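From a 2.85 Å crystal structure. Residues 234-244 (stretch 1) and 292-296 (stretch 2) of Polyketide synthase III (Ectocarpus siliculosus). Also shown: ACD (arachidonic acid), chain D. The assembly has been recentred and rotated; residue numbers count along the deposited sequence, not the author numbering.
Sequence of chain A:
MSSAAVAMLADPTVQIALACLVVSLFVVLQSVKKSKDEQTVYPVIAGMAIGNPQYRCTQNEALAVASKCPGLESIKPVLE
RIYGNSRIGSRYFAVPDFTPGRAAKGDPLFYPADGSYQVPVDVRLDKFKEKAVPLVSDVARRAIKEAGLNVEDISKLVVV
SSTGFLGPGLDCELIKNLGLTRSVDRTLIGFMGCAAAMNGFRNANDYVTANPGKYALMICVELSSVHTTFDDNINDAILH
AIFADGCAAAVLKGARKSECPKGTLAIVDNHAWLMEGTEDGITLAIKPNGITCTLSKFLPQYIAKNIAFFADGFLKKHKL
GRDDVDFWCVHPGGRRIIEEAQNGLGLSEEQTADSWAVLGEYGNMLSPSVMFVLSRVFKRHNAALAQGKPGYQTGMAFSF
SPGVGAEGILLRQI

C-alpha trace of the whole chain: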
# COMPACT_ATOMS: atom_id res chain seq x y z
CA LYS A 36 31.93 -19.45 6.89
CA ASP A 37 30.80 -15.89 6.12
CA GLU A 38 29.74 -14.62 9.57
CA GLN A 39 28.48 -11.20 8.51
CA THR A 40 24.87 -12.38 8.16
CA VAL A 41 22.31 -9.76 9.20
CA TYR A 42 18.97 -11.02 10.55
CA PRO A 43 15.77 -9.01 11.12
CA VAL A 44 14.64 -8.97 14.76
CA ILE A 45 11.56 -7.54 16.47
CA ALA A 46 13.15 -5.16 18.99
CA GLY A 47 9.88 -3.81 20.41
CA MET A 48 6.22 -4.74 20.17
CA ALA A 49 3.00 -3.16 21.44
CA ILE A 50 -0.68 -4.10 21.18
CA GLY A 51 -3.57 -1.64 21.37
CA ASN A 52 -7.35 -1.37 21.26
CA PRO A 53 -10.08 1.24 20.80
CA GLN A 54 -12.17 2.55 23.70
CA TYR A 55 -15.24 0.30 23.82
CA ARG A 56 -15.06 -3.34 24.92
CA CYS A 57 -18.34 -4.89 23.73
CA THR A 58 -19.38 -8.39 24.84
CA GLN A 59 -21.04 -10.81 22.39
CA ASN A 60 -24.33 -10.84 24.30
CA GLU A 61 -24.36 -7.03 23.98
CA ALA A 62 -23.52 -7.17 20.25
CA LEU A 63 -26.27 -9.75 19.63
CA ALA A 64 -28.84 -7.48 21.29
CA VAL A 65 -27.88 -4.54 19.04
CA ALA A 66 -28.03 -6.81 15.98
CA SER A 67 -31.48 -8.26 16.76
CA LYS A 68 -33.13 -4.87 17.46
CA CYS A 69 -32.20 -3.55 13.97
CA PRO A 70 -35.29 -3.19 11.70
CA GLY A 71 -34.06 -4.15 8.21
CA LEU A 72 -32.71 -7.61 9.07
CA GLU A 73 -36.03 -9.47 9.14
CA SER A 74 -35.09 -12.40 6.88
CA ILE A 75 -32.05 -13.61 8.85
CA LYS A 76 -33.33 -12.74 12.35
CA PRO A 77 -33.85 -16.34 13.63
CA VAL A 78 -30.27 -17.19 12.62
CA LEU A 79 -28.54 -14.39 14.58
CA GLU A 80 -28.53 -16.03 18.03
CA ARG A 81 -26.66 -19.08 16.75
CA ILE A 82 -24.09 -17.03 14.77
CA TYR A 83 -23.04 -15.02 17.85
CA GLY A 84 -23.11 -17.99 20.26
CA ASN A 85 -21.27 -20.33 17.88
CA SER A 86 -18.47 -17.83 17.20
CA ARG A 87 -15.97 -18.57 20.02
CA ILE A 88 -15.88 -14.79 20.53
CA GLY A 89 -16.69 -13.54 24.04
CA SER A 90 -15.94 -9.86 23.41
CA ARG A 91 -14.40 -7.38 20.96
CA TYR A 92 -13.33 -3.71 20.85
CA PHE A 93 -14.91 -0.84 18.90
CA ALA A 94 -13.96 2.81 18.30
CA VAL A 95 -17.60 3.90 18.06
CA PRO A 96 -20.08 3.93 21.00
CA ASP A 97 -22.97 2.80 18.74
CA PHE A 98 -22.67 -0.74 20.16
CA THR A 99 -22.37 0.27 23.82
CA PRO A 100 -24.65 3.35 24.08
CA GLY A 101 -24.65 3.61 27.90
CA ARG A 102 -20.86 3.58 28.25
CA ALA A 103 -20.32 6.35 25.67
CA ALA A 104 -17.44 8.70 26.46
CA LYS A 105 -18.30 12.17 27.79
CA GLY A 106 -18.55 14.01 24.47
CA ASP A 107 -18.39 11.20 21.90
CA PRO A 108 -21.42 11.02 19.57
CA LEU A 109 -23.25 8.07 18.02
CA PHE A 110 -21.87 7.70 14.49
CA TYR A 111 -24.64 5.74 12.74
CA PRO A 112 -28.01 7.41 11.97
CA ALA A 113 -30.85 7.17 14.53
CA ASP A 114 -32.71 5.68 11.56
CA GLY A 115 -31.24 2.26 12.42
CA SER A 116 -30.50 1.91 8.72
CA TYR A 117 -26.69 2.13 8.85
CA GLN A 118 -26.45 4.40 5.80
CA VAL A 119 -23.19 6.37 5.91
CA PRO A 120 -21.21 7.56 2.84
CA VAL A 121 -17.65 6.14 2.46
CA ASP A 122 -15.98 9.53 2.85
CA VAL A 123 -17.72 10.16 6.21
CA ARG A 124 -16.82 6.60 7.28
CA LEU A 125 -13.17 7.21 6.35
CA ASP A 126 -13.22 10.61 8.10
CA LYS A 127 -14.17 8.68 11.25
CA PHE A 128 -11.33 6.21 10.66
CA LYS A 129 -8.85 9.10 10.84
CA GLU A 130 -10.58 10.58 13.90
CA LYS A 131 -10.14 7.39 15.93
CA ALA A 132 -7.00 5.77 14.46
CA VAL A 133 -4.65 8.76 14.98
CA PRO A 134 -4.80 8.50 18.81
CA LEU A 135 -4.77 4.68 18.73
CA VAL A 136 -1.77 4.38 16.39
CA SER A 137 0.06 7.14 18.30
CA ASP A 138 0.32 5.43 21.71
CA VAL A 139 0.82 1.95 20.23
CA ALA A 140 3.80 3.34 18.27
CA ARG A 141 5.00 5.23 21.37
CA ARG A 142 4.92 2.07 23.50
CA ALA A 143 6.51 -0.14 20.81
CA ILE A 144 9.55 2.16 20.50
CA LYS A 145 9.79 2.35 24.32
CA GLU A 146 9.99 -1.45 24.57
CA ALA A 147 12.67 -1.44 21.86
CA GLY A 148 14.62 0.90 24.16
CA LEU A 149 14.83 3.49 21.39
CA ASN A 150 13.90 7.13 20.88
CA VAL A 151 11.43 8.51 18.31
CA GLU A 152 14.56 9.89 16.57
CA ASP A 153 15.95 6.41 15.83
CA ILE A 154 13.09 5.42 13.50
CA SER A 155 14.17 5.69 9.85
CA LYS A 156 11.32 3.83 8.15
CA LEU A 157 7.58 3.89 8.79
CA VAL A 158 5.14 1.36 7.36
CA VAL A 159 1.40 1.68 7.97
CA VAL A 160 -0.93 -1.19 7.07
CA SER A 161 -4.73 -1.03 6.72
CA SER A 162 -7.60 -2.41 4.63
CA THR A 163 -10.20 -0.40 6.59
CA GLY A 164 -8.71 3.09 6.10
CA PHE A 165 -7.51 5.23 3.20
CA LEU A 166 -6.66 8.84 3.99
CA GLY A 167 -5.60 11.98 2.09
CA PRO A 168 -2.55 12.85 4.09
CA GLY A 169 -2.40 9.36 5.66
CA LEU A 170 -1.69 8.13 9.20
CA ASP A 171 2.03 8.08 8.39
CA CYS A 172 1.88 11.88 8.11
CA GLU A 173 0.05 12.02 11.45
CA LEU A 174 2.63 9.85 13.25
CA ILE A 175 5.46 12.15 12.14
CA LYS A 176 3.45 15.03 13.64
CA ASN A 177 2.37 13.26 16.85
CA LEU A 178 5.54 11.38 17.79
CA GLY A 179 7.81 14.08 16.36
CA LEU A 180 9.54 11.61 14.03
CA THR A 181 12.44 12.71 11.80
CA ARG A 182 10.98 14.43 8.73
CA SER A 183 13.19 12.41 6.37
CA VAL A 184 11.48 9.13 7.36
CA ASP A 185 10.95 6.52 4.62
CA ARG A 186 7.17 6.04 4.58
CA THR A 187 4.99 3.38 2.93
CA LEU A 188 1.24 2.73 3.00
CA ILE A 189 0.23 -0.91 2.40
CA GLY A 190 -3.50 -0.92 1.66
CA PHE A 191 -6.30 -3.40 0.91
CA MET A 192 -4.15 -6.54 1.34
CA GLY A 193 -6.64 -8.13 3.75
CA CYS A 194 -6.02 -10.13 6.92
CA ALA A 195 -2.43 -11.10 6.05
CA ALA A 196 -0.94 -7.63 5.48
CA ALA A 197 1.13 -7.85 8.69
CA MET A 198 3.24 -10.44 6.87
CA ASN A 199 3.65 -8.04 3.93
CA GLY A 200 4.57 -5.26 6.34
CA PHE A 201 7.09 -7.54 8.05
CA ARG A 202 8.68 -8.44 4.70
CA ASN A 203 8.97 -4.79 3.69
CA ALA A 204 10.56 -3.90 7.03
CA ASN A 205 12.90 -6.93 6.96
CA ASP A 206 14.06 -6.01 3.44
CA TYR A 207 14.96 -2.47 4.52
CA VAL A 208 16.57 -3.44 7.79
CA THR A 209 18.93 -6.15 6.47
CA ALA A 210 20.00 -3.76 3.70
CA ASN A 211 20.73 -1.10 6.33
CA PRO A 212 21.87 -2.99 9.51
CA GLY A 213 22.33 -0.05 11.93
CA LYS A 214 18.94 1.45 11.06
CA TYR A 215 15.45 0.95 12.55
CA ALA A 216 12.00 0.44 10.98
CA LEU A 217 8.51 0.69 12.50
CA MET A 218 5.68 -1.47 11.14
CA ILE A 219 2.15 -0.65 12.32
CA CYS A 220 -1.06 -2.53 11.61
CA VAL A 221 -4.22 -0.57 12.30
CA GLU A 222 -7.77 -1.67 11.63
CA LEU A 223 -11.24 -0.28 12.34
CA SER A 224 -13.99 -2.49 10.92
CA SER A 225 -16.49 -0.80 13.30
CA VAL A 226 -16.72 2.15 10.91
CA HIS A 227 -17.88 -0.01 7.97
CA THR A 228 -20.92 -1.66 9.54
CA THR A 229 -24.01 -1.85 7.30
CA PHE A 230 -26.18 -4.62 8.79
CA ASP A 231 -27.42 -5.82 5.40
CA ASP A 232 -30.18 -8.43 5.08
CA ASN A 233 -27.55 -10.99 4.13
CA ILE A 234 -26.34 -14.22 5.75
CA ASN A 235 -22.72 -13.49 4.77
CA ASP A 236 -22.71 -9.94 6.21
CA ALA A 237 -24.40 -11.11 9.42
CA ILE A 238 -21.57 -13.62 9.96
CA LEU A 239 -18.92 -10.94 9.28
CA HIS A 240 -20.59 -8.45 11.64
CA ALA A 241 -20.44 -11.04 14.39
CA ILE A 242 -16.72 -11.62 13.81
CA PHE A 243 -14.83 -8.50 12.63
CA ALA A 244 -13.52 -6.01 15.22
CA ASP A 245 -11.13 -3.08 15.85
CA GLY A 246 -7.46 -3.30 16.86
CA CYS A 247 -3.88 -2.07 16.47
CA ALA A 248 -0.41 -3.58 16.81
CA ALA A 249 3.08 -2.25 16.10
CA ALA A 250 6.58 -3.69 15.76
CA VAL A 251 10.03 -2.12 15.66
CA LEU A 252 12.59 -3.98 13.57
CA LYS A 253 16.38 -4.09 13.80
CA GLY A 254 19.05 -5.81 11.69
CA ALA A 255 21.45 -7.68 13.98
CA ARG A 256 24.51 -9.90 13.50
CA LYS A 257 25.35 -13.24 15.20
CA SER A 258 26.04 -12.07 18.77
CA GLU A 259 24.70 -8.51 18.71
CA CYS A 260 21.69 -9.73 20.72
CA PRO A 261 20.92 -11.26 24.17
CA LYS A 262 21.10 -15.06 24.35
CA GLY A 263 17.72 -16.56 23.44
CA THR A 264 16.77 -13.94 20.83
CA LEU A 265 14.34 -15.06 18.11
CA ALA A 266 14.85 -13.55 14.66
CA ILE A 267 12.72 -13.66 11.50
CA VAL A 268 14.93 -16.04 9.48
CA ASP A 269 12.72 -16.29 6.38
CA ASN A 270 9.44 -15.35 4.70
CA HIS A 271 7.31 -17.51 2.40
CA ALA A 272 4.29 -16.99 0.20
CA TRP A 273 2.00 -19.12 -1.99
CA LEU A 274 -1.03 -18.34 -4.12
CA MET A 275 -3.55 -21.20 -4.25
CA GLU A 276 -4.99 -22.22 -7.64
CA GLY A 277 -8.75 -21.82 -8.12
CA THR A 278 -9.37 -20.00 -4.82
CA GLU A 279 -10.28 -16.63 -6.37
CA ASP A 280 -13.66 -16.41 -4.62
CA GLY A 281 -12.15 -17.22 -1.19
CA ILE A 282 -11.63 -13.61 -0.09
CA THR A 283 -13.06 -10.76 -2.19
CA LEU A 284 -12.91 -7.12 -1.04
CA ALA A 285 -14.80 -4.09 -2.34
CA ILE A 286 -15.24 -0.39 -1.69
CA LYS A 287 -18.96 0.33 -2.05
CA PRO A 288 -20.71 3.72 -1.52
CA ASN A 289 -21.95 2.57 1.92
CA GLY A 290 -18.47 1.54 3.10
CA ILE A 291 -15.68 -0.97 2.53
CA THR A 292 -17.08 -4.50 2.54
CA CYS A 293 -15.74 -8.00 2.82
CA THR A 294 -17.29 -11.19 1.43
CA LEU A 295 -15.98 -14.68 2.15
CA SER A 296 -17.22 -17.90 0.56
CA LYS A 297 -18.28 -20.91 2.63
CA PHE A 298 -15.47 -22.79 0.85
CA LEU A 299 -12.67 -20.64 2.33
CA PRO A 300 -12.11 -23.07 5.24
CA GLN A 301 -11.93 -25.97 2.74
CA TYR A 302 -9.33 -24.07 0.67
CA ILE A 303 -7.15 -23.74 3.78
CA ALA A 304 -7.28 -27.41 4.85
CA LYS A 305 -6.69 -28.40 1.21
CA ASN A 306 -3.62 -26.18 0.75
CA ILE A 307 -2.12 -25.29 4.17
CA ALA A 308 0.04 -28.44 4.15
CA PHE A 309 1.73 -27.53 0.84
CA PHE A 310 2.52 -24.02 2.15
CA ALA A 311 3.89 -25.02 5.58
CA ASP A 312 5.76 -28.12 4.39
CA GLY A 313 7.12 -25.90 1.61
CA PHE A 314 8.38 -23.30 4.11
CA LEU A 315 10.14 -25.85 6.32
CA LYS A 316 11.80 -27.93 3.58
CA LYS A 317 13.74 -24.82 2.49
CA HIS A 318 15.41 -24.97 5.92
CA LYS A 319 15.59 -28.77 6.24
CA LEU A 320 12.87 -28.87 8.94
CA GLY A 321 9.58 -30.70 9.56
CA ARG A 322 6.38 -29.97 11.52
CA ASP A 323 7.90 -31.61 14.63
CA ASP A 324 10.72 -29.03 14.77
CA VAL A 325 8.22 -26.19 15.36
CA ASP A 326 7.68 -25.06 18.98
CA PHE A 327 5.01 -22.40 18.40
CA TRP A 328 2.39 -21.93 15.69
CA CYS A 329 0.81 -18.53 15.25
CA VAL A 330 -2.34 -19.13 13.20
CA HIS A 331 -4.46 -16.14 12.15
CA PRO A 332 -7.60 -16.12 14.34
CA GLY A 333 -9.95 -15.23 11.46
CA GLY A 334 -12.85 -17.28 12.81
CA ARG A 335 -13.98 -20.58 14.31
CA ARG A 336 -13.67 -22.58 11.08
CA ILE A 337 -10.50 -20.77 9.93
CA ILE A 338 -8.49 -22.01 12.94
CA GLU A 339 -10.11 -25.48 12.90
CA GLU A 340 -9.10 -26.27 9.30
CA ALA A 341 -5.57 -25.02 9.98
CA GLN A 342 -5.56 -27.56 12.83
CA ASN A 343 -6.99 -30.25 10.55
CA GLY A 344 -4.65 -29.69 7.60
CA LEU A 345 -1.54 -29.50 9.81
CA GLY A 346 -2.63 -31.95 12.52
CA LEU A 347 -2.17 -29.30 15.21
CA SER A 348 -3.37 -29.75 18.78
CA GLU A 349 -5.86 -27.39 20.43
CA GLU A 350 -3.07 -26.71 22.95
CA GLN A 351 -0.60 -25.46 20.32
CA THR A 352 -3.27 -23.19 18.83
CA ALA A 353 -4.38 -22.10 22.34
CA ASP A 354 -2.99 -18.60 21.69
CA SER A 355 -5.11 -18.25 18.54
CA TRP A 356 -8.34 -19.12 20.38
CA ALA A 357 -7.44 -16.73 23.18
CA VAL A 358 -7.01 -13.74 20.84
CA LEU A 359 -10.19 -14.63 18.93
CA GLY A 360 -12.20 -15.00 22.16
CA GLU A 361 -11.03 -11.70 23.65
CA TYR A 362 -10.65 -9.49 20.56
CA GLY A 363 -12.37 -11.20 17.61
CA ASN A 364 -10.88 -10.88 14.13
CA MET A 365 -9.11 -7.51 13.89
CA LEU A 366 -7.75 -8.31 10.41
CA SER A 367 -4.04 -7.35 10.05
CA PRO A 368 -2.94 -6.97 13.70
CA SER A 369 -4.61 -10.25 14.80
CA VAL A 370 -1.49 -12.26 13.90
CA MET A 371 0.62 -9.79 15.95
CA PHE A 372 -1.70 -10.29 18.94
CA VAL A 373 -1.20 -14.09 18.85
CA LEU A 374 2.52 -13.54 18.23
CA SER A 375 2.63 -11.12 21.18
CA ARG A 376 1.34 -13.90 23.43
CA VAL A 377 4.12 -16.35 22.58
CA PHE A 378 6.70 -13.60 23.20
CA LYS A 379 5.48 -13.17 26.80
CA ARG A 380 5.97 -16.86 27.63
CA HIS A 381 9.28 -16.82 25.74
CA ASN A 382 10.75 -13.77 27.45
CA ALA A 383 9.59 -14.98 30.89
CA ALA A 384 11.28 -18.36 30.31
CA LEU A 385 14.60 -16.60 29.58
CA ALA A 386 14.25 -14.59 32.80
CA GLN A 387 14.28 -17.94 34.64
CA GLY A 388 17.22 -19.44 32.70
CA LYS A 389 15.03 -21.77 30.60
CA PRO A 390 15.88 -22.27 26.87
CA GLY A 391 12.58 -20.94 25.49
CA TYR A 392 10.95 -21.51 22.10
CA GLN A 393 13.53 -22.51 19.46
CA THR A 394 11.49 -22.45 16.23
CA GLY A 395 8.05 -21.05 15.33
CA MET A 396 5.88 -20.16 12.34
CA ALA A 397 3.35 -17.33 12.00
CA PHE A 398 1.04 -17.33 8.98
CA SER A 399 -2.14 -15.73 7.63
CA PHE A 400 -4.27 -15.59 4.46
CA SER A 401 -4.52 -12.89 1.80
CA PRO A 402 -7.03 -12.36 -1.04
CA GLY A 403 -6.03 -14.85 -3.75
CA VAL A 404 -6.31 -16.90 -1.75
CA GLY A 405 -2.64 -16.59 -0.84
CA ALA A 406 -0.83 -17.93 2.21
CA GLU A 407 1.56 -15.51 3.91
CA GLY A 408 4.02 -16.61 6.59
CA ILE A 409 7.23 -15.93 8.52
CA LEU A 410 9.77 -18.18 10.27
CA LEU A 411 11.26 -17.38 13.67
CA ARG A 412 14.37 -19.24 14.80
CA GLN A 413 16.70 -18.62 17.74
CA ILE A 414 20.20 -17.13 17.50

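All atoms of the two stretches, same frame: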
# COMPACT_ATOMS: atom_id res chain seq x y z
N ILE A 234 -26.91 -13.21 4.85
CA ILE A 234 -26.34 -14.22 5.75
C ILE A 234 -24.83 -14.01 5.90
O ILE A 234 -24.30 -14.08 7.01
CB ILE A 234 -26.64 -15.67 5.30
CG1 ILE A 234 -28.15 -15.95 5.31
CG2 ILE A 234 -25.95 -16.68 6.20
CD1 ILE A 234 -28.88 -15.58 4.03
N ASN A 235 -24.16 -13.73 4.78
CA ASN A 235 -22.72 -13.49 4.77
C ASN A 235 -22.32 -12.30 5.65
O ASN A 235 -21.44 -12.42 6.50
CB ASN A 235 -22.21 -13.31 3.34
CG ASN A 235 -20.71 -13.11 3.26
OD1 ASN A 235 -20.23 -12.20 2.59
ND2 ASN A 235 -19.95 -13.97 3.95
N ASP A 236 -22.98 -11.16 5.44
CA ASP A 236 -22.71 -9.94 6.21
C ASP A 236 -22.99 -10.10 7.70
O ASP A 236 -22.23 -9.60 8.53
CB ASP A 236 -23.47 -8.74 5.64
CG ASP A 236 -22.71 -8.02 4.54
OD1 ASP A 236 -21.90 -8.67 3.84
OD2 ASP A 236 -22.93 -6.80 4.37
N ALA A 237 -24.07 -10.79 8.03
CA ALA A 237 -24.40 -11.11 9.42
C ALA A 237 -23.27 -11.85 10.13
O ALA A 237 -22.91 -11.52 11.26
CB ALA A 237 -25.69 -11.91 9.49
N ILE A 238 -22.70 -12.85 9.45
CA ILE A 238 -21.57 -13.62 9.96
C ILE A 238 -20.36 -12.70 10.19
O ILE A 238 -19.74 -12.75 11.25
CB ILE A 238 -21.18 -14.78 9.01
CG1 ILE A 238 -22.34 -15.77 8.87
CG2 ILE A 238 -19.96 -15.52 9.53
CD1 ILE A 238 -22.21 -16.71 7.69
N LEU A 239 -20.05 -11.87 9.20
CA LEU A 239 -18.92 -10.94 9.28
C LEU A 239 -19.07 -9.96 10.44
O LEU A 239 -18.13 -9.72 11.18
CB LEU A 239 -18.74 -10.17 7.97
CG LEU A 239 -18.55 -10.94 6.65
CD1 LEU A 239 -18.51 -9.95 5.50
CD2 LEU A 239 -17.31 -11.83 6.65
N HIS A 240 -20.28 -9.40 10.58
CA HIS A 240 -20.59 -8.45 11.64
C HIS A 240 -20.42 -9.02 13.01
O HIS A 240 -20.09 -8.30 13.96
CB HIS A 240 -22.01 -7.91 11.47
CG HIS A 240 -22.13 -6.82 10.43
ND1 HIS A 240 -22.21 -5.52 10.76
CD2 HIS A 240 -22.16 -6.88 9.04
CE1 HIS A 240 -22.30 -4.78 9.63
NE2 HIS A 240 -22.27 -5.62 8.58
N ALA A 241 -20.63 -10.33 13.13
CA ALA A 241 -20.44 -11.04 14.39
C ALA A 241 -18.96 -11.24 14.72
O ALA A 241 -18.60 -11.41 15.89
CB ALA A 241 -21.16 -12.38 14.36
N ILE A 242 -18.12 -11.22 13.69
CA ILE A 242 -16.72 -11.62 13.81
C ILE A 242 -15.72 -10.45 13.82
O ILE A 242 -14.91 -10.34 14.73
CB ILE A 242 -16.36 -12.68 12.75
CG1 ILE A 242 -17.10 -13.99 13.05
CG2 ILE A 242 -14.85 -12.94 12.69
CD1 ILE A 242 -17.18 -14.95 11.88
N PHE A 243 -15.80 -9.59 12.80
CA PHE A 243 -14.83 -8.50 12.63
C PHE A 243 -14.86 -7.47 13.76
O PHE A 243 -15.93 -7.16 14.29
CB PHE A 243 -15.00 -7.80 11.27
CG PHE A 243 -14.67 -8.67 10.09
CD1 PHE A 243 -13.73 -9.70 10.19
CD2 PHE A 243 -15.26 -8.43 8.85
CE1 PHE A 243 -13.42 -10.49 9.09
CE2 PHE A 243 -14.94 -9.21 7.75
CZ PHE A 243 -14.03 -10.25 7.87
N ALA A 244 -13.68 -6.95 14.10
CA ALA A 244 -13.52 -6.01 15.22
C ALA A 244 -12.41 -4.98 14.96
O ALA A 244 -11.79 -4.97 13.90
CB ALA A 244 -13.25 -6.77 16.50
N THR A 292 -16.51 -3.22 2.15
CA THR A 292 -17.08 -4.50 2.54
C THR A 292 -16.16 -5.68 2.28
O THR A 292 -15.26 -5.62 1.43
CB THR A 292 -18.44 -4.79 1.88
OG1 THR A 292 -18.40 -4.41 0.50
CG2 THR A 292 -19.56 -4.04 2.59
N CYS A 293 -16.40 -6.74 3.03
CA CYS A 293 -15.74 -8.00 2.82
C CYS A 293 -16.81 -9.01 2.43
O CYS A 293 -17.99 -8.82 2.74
CB CYS A 293 -15.05 -8.43 4.11
SG CYS A 293 -13.98 -9.86 3.93
N THR A 294 -16.40 -10.06 1.73
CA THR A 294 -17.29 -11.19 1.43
C THR A 294 -16.49 -12.47 1.22
O THR A 294 -15.72 -12.60 0.27
CB THR A 294 -18.26 -10.91 0.24
OG1 THR A 294 -18.57 -12.15 -0.42
CG2 THR A 294 -17.66 -9.94 -0.77
N LEU A 295 -16.69 -13.41 2.14
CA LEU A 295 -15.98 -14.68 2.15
C LEU A 295 -16.92 -15.81 1.76
O LEU A 295 -18.06 -15.85 2.22
CB LEU A 295 -15.40 -14.96 3.54
CG LEU A 295 -14.69 -13.81 4.26
CD1 LEU A 295 -14.42 -14.18 5.71
CD2 LEU A 295 -13.41 -13.41 3.55
N SER A 296 -16.44 -16.73 0.93
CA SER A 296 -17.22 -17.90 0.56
C SER A 296 -17.18 -18.95 1.66
O SER A 296 -16.26 -18.97 2.49
CB SER A 296 -16.74 -18.49 -0.77
OG SER A 296 -15.56 -19.24 -0.61
C1 ACD D . -10.88 -11.38 5.59
C2 ACD D . -10.37 -10.15 4.87
C3 ACD D . -10.75 -8.89 5.65
C4 ACD D . -11.05 -7.73 4.72
C5 ACD D . -11.82 -6.66 5.45
C6 ACD D . -12.21 -5.56 4.82
C7 ACD D . -12.97 -4.50 5.59
C8 ACD D . -14.45 -4.80 5.64
C9 ACD D . -15.17 -4.32 6.66
C10 ACD D . -16.65 -4.60 6.74
C11 ACD D . -16.97 -5.39 7.98
C12 ACD D . -17.94 -5.01 8.79
C13 ACD D . -18.25 -5.82 10.03
C14 ACD D . -18.34 -4.93 11.24
C15 ACD D . -18.43 -5.48 12.45
C16 ACD D . -18.52 -4.63 13.69
C17 ACD D . -19.99 -4.39 14.02
C18 ACD D . -20.45 -5.17 15.25
C19 ACD D . -21.85 -5.73 15.02
C20 ACD D . -22.43 -6.28 16.30
O1 ACD D . -10.11 -12.35 5.76

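When a helix crosses the face of a strand steeply, the side chains that point at it tend to lie about one turn apart, and the fit depends on what lies between the strand's projections. In this polyketide synthase the helix beginning at Ile 234 meets strand 292-295 at 110°, with the axes 8.5 Å apart at their closest. Asn 235, Leu 239 and Phe 243, spaced four residues apart, all point toward the strand.

Leu 239 is the central bump. Its two methyls straddle the strand's relief: CD1 of Leu 239 lies 4.0 Å from CB of Cys 293, while CD2 of Leu 239 rests 3.8 Å from CD1 of Leu 295. CD1 of Leu 239 also comes unusually close, 3.0 Å, to O of Cys 293, a short contact on which little should rest at 2.85 Å resolution. The isobutyl group thus fills the hollow between these two side chains, which lie on the same side of the strand. Cys 293 projects in turn toward the helix, its CB 3.7 Å from CE2 of Phe 243. It meets the edge of that ring, and its sulfur, SG, sits 5.1 Å from the ring centroid.

At the other end Asn 235 lies along the backbone, with OD1 3.3 Å from CA of Thr 294 and ND2 3.2 Å from O of Leu 295. Arachidonic acid continues the apolar packing, its C4 3.7 Å from SG of Cys 293.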